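PDB 5CAX: glutaredoxin from Methanosarcina acetivorans, which reduces protein disulfides in a coenzyme M-dependent reaction, acting as a glutaredoxin-like oxidoreductase of this methanogenic archaeon. Local coordinates for residues G20-Y25 with K38-L43; V50-L55 with N62-V67; T79-E84 with R96-F101. All coordinates share one frame; numbering follows the deposited sequence.

Contact 1: G20-Y25 with K38-L43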
# COMPACT_ATOMS: atom_id res chain seq x y z
N GLY A 20 -2.12 -12.48 -4.71
CA GLY A 20 -2.14 -12.45 -3.27
C GLY A 20 -2.78 -11.20 -2.72
O GLY A 20 -3.47 -10.47 -3.41
N LYS A 21 -2.52 -10.94 -1.45
CA LYS A 21 -3.07 -9.78 -0.76
C LYS A 21 -2.08 -8.61 -0.80
O LYS A 21 -0.96 -8.67 -0.27
CB LYS A 21 -3.44 -10.16 0.68
CG LYS A 21 -4.32 -9.17 1.40
CD LYS A 21 -4.79 -9.78 2.69
CE LYS A 21 -5.56 -8.80 3.52
NZ LYS A 21 -5.98 -9.41 4.77
N ILE A 22 -2.47 -7.56 -1.50
CA ILE A 22 -1.60 -6.42 -1.69
C ILE A 22 -2.36 -5.20 -1.19
O ILE A 22 -3.41 -4.86 -1.73
CB ILE A 22 -1.20 -6.21 -3.15
CG1 ILE A 22 -0.91 -7.54 -3.84
CG2 ILE A 22 -0.07 -5.20 -3.23
CD1 ILE A 22 -0.69 -7.44 -5.32
N VAL A 23 -1.82 -4.56 -0.16
CA VAL A 23 -2.43 -3.36 0.40
C VAL A 23 -1.40 -2.24 0.52
O VAL A 23 -0.40 -2.38 1.22
CB VAL A 23 -3.08 -3.65 1.78
CG1 VAL A 23 -3.83 -2.44 2.28
CG2 VAL A 23 -3.99 -4.87 1.69
N MET A 24 -1.63 -1.13 -0.17
CA MET A 24 -0.72 0.00 -0.07
C MET A 24 -1.25 1.13 0.81
O MET A 24 -2.36 1.62 0.60
CB MET A 24 -0.38 0.55 -1.45
CG MET A 24 0.75 1.59 -1.46
SD MET A 24 0.55 2.78 -2.81
CE MET A 24 -0.76 3.84 -2.17
N TYR A 25 -0.44 1.54 1.78
CA TYR A 25 -0.77 2.70 2.59
C TYR A 25 0.02 3.88 2.10
O TYR A 25 1.24 3.80 1.97
CB TYR A 25 -0.50 2.42 4.07
CG TYR A 25 -1.36 1.31 4.65
CD1 TYR A 25 -2.47 1.61 5.44
CD2 TYR A 25 -1.07 -0.02 4.40
CE1 TYR A 25 -3.27 0.60 5.97
CE2 TYR A 25 -1.87 -1.05 4.93
CZ TYR A 25 -2.96 -0.73 5.71
OH TYR A 25 -3.75 -1.75 6.22
N LYS A 38 0.08 3.94 -8.73
CA LYS A 38 0.06 4.00 -10.19
C LYS A 38 0.86 2.85 -10.78
O LYS A 38 0.51 2.31 -11.82
CB LYS A 38 0.65 5.33 -10.68
CG LYS A 38 0.64 5.52 -12.19
CD LYS A 38 1.50 6.71 -12.58
CE LYS A 38 1.31 7.13 -14.05
NZ LYS A 38 1.61 6.08 -15.07
N LEU A 39 1.94 2.47 -10.10
CA LEU A 39 2.76 1.35 -10.54
C LEU A 39 1.98 0.05 -10.42
O LEU A 39 1.95 -0.76 -11.35
CB LEU A 39 4.05 1.27 -9.73
CG LEU A 39 4.76 -0.09 -9.87
CD1 LEU A 39 5.25 -0.31 -11.30
CD2 LEU A 39 5.90 -0.23 -8.89
N LEU A 40 1.36 -0.14 -9.26
CA LEU A 40 0.49 -1.26 -9.00
C LEU A 40 -0.66 -1.29 -10.02
O LEU A 40 -1.07 -2.34 -10.49
CB LEU A 40 -0.02 -1.17 -7.56
CG LEU A 40 0.98 -1.31 -6.41
CD1 LEU A 40 0.38 -0.78 -5.10
CD2 LEU A 40 1.44 -2.74 -6.23
N THR A 41 -1.19 -0.12 -10.35
CA THR A 41 -2.22 -0.03 -11.39
C THR A 41 -1.66 -0.40 -12.77
O THR A 41 -2.33 -1.09 -13.56
CB THR A 41 -2.85 1.37 -11.40
OG1 THR A 41 -3.76 1.45 -10.29
CG2 THR A 41 -3.63 1.61 -12.67
N ASP A 42 -0.45 0.06 -13.07
CA ASP A 42 0.20 -0.27 -14.33
C ASP A 42 0.48 -1.78 -14.42
O ASP A 42 0.31 -2.39 -15.48
CB ASP A 42 1.51 0.52 -14.48
CG ASP A 42 1.29 1.99 -14.81
OD1 ASP A 42 0.28 2.32 -15.48
OD2 ASP A 42 2.13 2.82 -14.37
N LEU A 43 0.88 -2.38 -13.31
CA LEU A 43 1.11 -3.82 -13.27
C LEU A 43 -0.16 -4.62 -13.50
O LEU A 43 -0.11 -5.81 -13.83
CB LEU A 43 1.75 -4.23 -11.94
CG LEU A 43 3.13 -3.62 -11.74
CD1 LEU A 43 3.58 -3.77 -10.30
CD2 LEU A 43 4.13 -4.24 -12.70
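The backbone bond from D42 N to K38 O, 2.7 Å, closes the helical turn that presents L40 to I22 and M24 on the neighbouring strand. L40 carries this contact by itself on the helix side. With chi1 at -65° its CG lies beside the backbone N and anti to the carbonyl carbon, and the forked end reaches across to the sheet with one methyl for each partner. CD1 meets M24 at CB, 4.0 Å away, so it rests on the root of that side chain; the thioether runs on past it and bends at chi3. The other branch, CD2, comes to 4.2 Å from CG2 of I22, and the two side chains run antiparallel as they pass. L99 of helix 92-99 also packs on both I22 and L40. On the helix's outer side K38 NZ and D42 OD2 make a salt bridge whose hydrogen bond is weak, 3.4 Å. The contact fastens helix 31-43, which also carries C33 of the cadmium site, to strand 22-26 within the beta-alpha-beta unit of the thioredoxin fold. Buried hydrocarbon does all the work across the interface, so shape and exclusion of water hold it rather than directed polar bonds.

Contact 2: V50-L55 with N62-V67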
# COMPACT_ATOMS: atom_id res chain seq x y z
N VAL A 50 -5.04 2.64 0.59
CA VAL A 50 -5.55 3.48 1.65
C VAL A 50 -4.74 4.79 1.71
O VAL A 50 -3.53 4.78 1.97
CB VAL A 50 -5.46 2.75 3.04
CG1 VAL A 50 -5.93 3.64 4.19
CG2 VAL A 50 -6.22 1.42 3.05
N PHE A 51 -5.40 5.92 1.45
CA PHE A 51 -4.82 7.23 1.68
C PHE A 51 -5.10 7.72 3.11
O PHE A 51 -6.14 8.32 3.39
CB PHE A 51 -5.33 8.25 0.66
CG PHE A 51 -4.62 8.18 -0.66
CD1 PHE A 51 -3.23 7.99 -0.70
CD2 PHE A 51 -5.32 8.27 -1.86
CE1 PHE A 51 -2.56 7.92 -1.91
CE2 PHE A 51 -4.66 8.20 -3.07
CZ PHE A 51 -3.28 8.02 -3.10
N VAL A 52 -4.12 7.48 3.98
CA VAL A 52 -4.21 7.75 5.41
C VAL A 52 -4.52 9.22 5.74
O VAL A 52 -5.21 9.51 6.70
CB VAL A 52 -2.91 7.29 6.12
CG1 VAL A 52 -2.96 7.64 7.60
CG2 VAL A 52 -2.76 5.75 5.98
N ASP A 53 -4.01 10.16 4.95
CA ASP A 53 -4.28 11.56 5.29
C ASP A 53 -5.77 11.90 5.14
O ASP A 53 -6.25 12.86 5.72
CB ASP A 53 -3.44 12.50 4.44
CG ASP A 53 -3.59 12.25 2.96
OD1 ASP A 53 -3.61 11.07 2.56
OD2 ASP A 53 -3.67 13.24 2.20
N LEU A 54 -6.48 11.11 4.35
CA LEU A 54 -7.86 11.38 4.03
C LEU A 54 -8.84 10.65 4.96
O LEU A 54 -10.05 10.81 4.86
CB LEU A 54 -8.15 11.01 2.58
CG LEU A 54 -7.42 11.81 1.50
CD1 LEU A 54 -7.77 11.21 0.19
CD2 LEU A 54 -7.81 13.26 1.53
N LEU A 55 -8.30 9.81 5.84
CA LEU A 55 -9.11 9.08 6.79
C LEU A 55 -9.53 9.92 8.01
O LEU A 55 -8.75 10.71 8.52
CB LEU A 55 -8.37 7.83 7.23
CG LEU A 55 -8.17 6.76 6.17
CD1 LEU A 55 -7.37 5.59 6.77
CD2 LEU A 55 -9.53 6.27 5.68
N ASN A 62 -5.94 4.23 13.32
CA ASN A 62 -5.87 2.78 13.18
C ASN A 62 -4.87 2.40 12.09
O ASN A 62 -3.99 1.57 12.31
CB ASN A 62 -7.24 2.20 12.84
CG ASN A 62 -8.23 2.33 13.98
OD1 ASN A 62 -7.84 2.44 15.15
ND2 ASN A 62 -9.52 2.34 13.66
N ALA A 63 -5.00 3.05 10.94
CA ALA A 63 -4.16 2.77 9.78
C ALA A 63 -2.68 3.01 10.10
O ALA A 63 -1.80 2.29 9.64
CB ALA A 63 -4.61 3.61 8.58
N ILE A 64 -2.40 4.04 10.90
CA ILE A 64 -1.04 4.35 11.31
C ILE A 64 -0.41 3.22 12.13
O ILE A 64 0.76 2.86 11.92
CB ILE A 64 -1.00 5.65 12.14
CG1 ILE A 64 -1.20 6.86 11.24
CG2 ILE A 64 0.32 5.78 12.87
CD1 ILE A 64 -0.24 6.91 10.11
N LYS A 65 -1.21 2.66 13.05
CA LYS A 65 -0.79 1.57 13.93
C LYS A 65 -0.52 0.28 13.17
O LYS A 65 0.35 -0.50 13.55
CB LYS A 65 -1.87 1.34 15.00
CG LYS A 65 -1.33 1.02 16.38
CD LYS A 65 -1.93 1.96 17.42
CE LYS A 65 -3.45 1.92 17.36
NZ LYS A 65 -4.09 2.60 18.51
N GLN A 66 -1.28 0.04 12.11
CA GLN A 66 -1.03 -1.10 11.26
C GLN A 66 0.29 -0.93 10.51
O GLN A 66 1.10 -1.86 10.43
CB GLN A 66 -2.21 -1.30 10.29
CG GLN A 66 -1.96 -2.12 9.01
CD GLN A 66 -1.97 -3.62 9.22
OE1 GLN A 66 -1.82 -4.12 10.35
NE2 GLN A 66 -2.17 -4.35 8.12
N VAL A 67 0.49 0.24 9.93
CA VAL A 67 1.72 0.52 9.19
C VAL A 67 2.97 0.30 10.06
O VAL A 67 3.94 -0.29 9.60
CB VAL A 67 1.71 1.97 8.62
CG1 VAL A 67 3.10 2.40 8.21
CG2 VAL A 67 0.77 2.06 7.42
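V52 lays its CG2 methyl on CB of A63, 3.8 Å apart, while its other methyl serves a second partner on the same helix. CG1, anti to the backbone N at chi1 177°, meets CD1 of I64 at 3.8 Å and lies 4.1 Å from CG1 of that isoleucine. The axes of V52 and I64 are nearly perpendicular, so the valine touches the end section of the longer chain instead of running along it. The first bond of I64's side chain does not aim at V52, and the turn at chi2 (-54°) helps bring its CD1 round to the valine. L55 supplies the third apolar contact: its CD1 stands 3.8 Å from A63 CB. The small alanine methyl is therefore touched by two residues of the facing segment, from directions roughly 75° apart. What brings V52 and L55 together is the short 3-10 turn that follows strand 48-51. In it L54 N bonds to F51 O at 3.0 Å, and L55 N bonds to V52 O at 3.2 Å, which sets both side chains toward the helix. K60, one turn before I64 in helix 57-70, packs on V52 and L55 as well. I64 also touches F76, which with C30 and C33 lines the cadmium site, and the V52 side chain is about 10 Å from a bound cadmium ion. The contact thus pins the strand's exit against the helix that follows it. Its chemistry is aliphatic throughout, mostly methyl against methyl: alanine gives the helix a low surface, allowing the backbones to come within 6.6 Å between V52 CA and A63 CA, and close fit is what joins them.

Contact 3: T79-E84 with R96-F101. With ACY (acetic acid), chain H.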
# COMPACT_ATOMS: atom_id res chain seq x y z
N THR A 79 3.79 -0.81 1.48
CA THR A 79 2.98 -1.87 0.88
C THR A 79 3.09 -3.22 1.62
O THR A 79 4.17 -3.80 1.73
CB THR A 79 3.33 -2.11 -0.56
OG1 THR A 79 3.29 -0.86 -1.26
CG2 THR A 79 2.31 -3.11 -1.16
N ILE A 80 1.96 -3.74 2.07
CA ILE A 80 1.92 -4.95 2.87
C ILE A 80 1.48 -6.18 2.05
O ILE A 80 0.45 -6.15 1.39
CB ILE A 80 1.01 -4.71 4.09
CG1 ILE A 80 1.67 -3.61 4.93
CG2 ILE A 80 0.78 -5.99 4.90
CD1 ILE A 80 0.89 -3.08 6.08
N LEU A 81 2.29 -7.24 2.05
CA LEU A 81 1.97 -8.42 1.26
C LEU A 81 1.60 -9.63 2.12
O LEU A 81 2.38 -10.06 2.98
CB LEU A 81 3.12 -8.77 0.31
CG LEU A 81 3.60 -7.59 -0.55
CD1 LEU A 81 4.66 -8.02 -1.53
CD2 LEU A 81 2.45 -6.95 -1.28
N ASN A 82 0.39 -10.15 1.88
CA ASN A 82 -0.15 -11.33 2.54
C ASN A 82 -0.23 -11.18 4.04
O ASN A 82 -0.21 -12.16 4.76
CB ASN A 82 0.67 -12.57 2.20
CG ASN A 82 0.75 -12.80 0.71
OD1 ASN A 82 -0.07 -12.28 -0.03
ND2 ASN A 82 1.73 -13.58 0.28
N ASP A 83 -0.32 -9.93 4.50
CA ASP A 83 -0.27 -9.65 5.92
C ASP A 83 1.09 -10.09 6.46
O ASP A 83 1.24 -10.30 7.64
CB ASP A 83 -1.43 -10.34 6.69
CG ASP A 83 -2.80 -9.74 6.38
OD1 ASP A 83 -2.99 -8.50 6.49
OD2 ASP A 83 -3.71 -10.49 6.01
N GLU A 84 2.10 -10.20 5.59
CA GLU A 84 3.39 -10.73 6.03
C GLU A 84 4.63 -9.88 5.73
O GLU A 84 5.43 -9.59 6.64
CB GLU A 84 3.60 -12.09 5.38
CG GLU A 84 2.60 -13.10 5.82
CD GLU A 84 2.76 -14.45 5.13
OE1 GLU A 84 3.50 -14.52 4.13
OE2 GLU A 84 2.13 -15.43 5.60
N ARG A 96 7.88 -5.29 -8.25
CA ARG A 96 7.73 -6.14 -9.43
C ARG A 96 8.17 -7.57 -9.12
O ARG A 96 7.47 -8.54 -9.43
CB ARG A 96 8.52 -5.58 -10.60
CG ARG A 96 7.88 -4.35 -11.23
CD ARG A 96 8.68 -3.85 -12.40
NE ARG A 96 8.71 -4.86 -13.44
CZ ARG A 96 7.97 -4.81 -14.54
NH1 ARG A 96 7.17 -3.76 -14.74
NH2 ARG A 96 8.05 -5.79 -15.44
N GLU A 97 9.33 -7.70 -8.51
CA GLU A 97 9.88 -9.02 -8.21
C GLU A 97 8.97 -9.74 -7.24
O GLU A 97 8.74 -10.94 -7.38
CB GLU A 97 11.30 -8.89 -7.63
CG GLU A 97 12.41 -8.67 -8.67
CD GLU A 97 13.78 -8.47 -8.02
OE1 GLU A 97 13.83 -8.32 -6.78
OE2 GLU A 97 14.80 -8.44 -8.76
N ALA A 98 8.44 -9.01 -6.26
CA ALA A 98 7.60 -9.61 -5.22
C ALA A 98 6.21 -10.01 -5.71
O ALA A 98 5.52 -10.80 -5.06
CB ALA A 98 7.50 -8.67 -4.03
N LEU A 99 5.79 -9.49 -6.85
CA LEU A 99 4.48 -9.84 -7.37
C LEU A 99 4.64 -10.65 -8.65
O LEU A 99 3.65 -11.02 -9.29
CB LEU A 99 3.64 -8.59 -7.63
CG LEU A 99 3.41 -7.68 -6.43
CD1 LEU A 99 2.58 -6.47 -6.82
CD2 LEU A 99 2.74 -8.44 -5.33
N GLY A 100 5.88 -10.94 -9.01
CA GLY A 100 6.17 -11.79 -10.15
C GLY A 100 6.36 -11.06 -11.47
O GLY A 100 5.94 -11.54 -12.52
N PHE A 101 7.01 -9.90 -11.43
CA PHE A 101 7.30 -9.18 -12.65
C PHE A 101 8.79 -8.87 -12.82
O PHE A 101 9.61 -9.76 -13.06
CB PHE A 101 6.48 -7.88 -12.70
CG PHE A 101 4.98 -8.09 -12.60
CD1 PHE A 101 4.22 -8.22 -13.76
CD2 PHE A 101 4.35 -8.16 -11.38
CE1 PHE A 101 2.85 -8.41 -13.69
CE2 PHE A 101 2.97 -8.35 -11.30
CZ PHE A 101 2.23 -8.47 -12.47
C ACY H . 4.46 -16.85 1.30
O ACY H . 3.80 -17.37 2.23
OXT ACY H . 4.10 -15.83 0.67
CH3 ACY H . 5.77 -17.49 0.92
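The C-terminal helix of this thioredoxin-like fold, 92-99, rests its last turn on the sheet here, with A98 and L99 meeting L81 at the end of strand 78-81. One methyl of L81 makes both contacts: CD1 is 3.8 Å from CB of A98 and, more loosely, 4.3 Å from CD2 of L99. The extended chi2 of L81, -176°, helps carry that methyl out to the helix. The first bond of L99's side chain does not point at the strand, yet its forked end turns in toward L81, on which I22 of the next strand also packs. G100, with phi at 92°, ends the helix in a Schellman motif, its N weakly bonded to E97 O at 3.3 Å. Beyond it, CB of F101 lies 3.5 Å above the guanidinium plane of R96, displaced toward its rim. Past L81 the strand enters a tight hairpin turn, closed by E84 N to L81 O at 2.6 Å; N82 and D83 have positive phi, as in a type I' turn. A bound acetic acid, probably from the crystallisation liquor, accepts a weak bond through OXT from N82 ND2, at 3.3 Å. K21 is gripped twice by this turn, its N by N82 OD1 and its NZ by D83 OD2. Backbone bonds close the turn and the Schellman motif, while the junction between them rests on aliphatic contact alone.

Along the chain the three contacts follow in series, and all reach the one mixed sheet. Contacts 1 and 3 are neighbours, their centres about 9 Å apart: strands 22-26 and 78-81 lie side by side, and helices 31-43 and 92-99 cover the same face. I80 N and V23 O, 2.9 Å apart in a probable hydrogen bond, join the two strands. Contact 2 lies on the other side of the chain's centre, about 16 Å from contact 1 and 19 Å from contact 3. There helix 57-70 covers the opposite face, where Y25 packs on V67. Together the contacts clamp helices onto both faces, giving the layered thioredoxin architecture that carries the cadmium-binding cysteines.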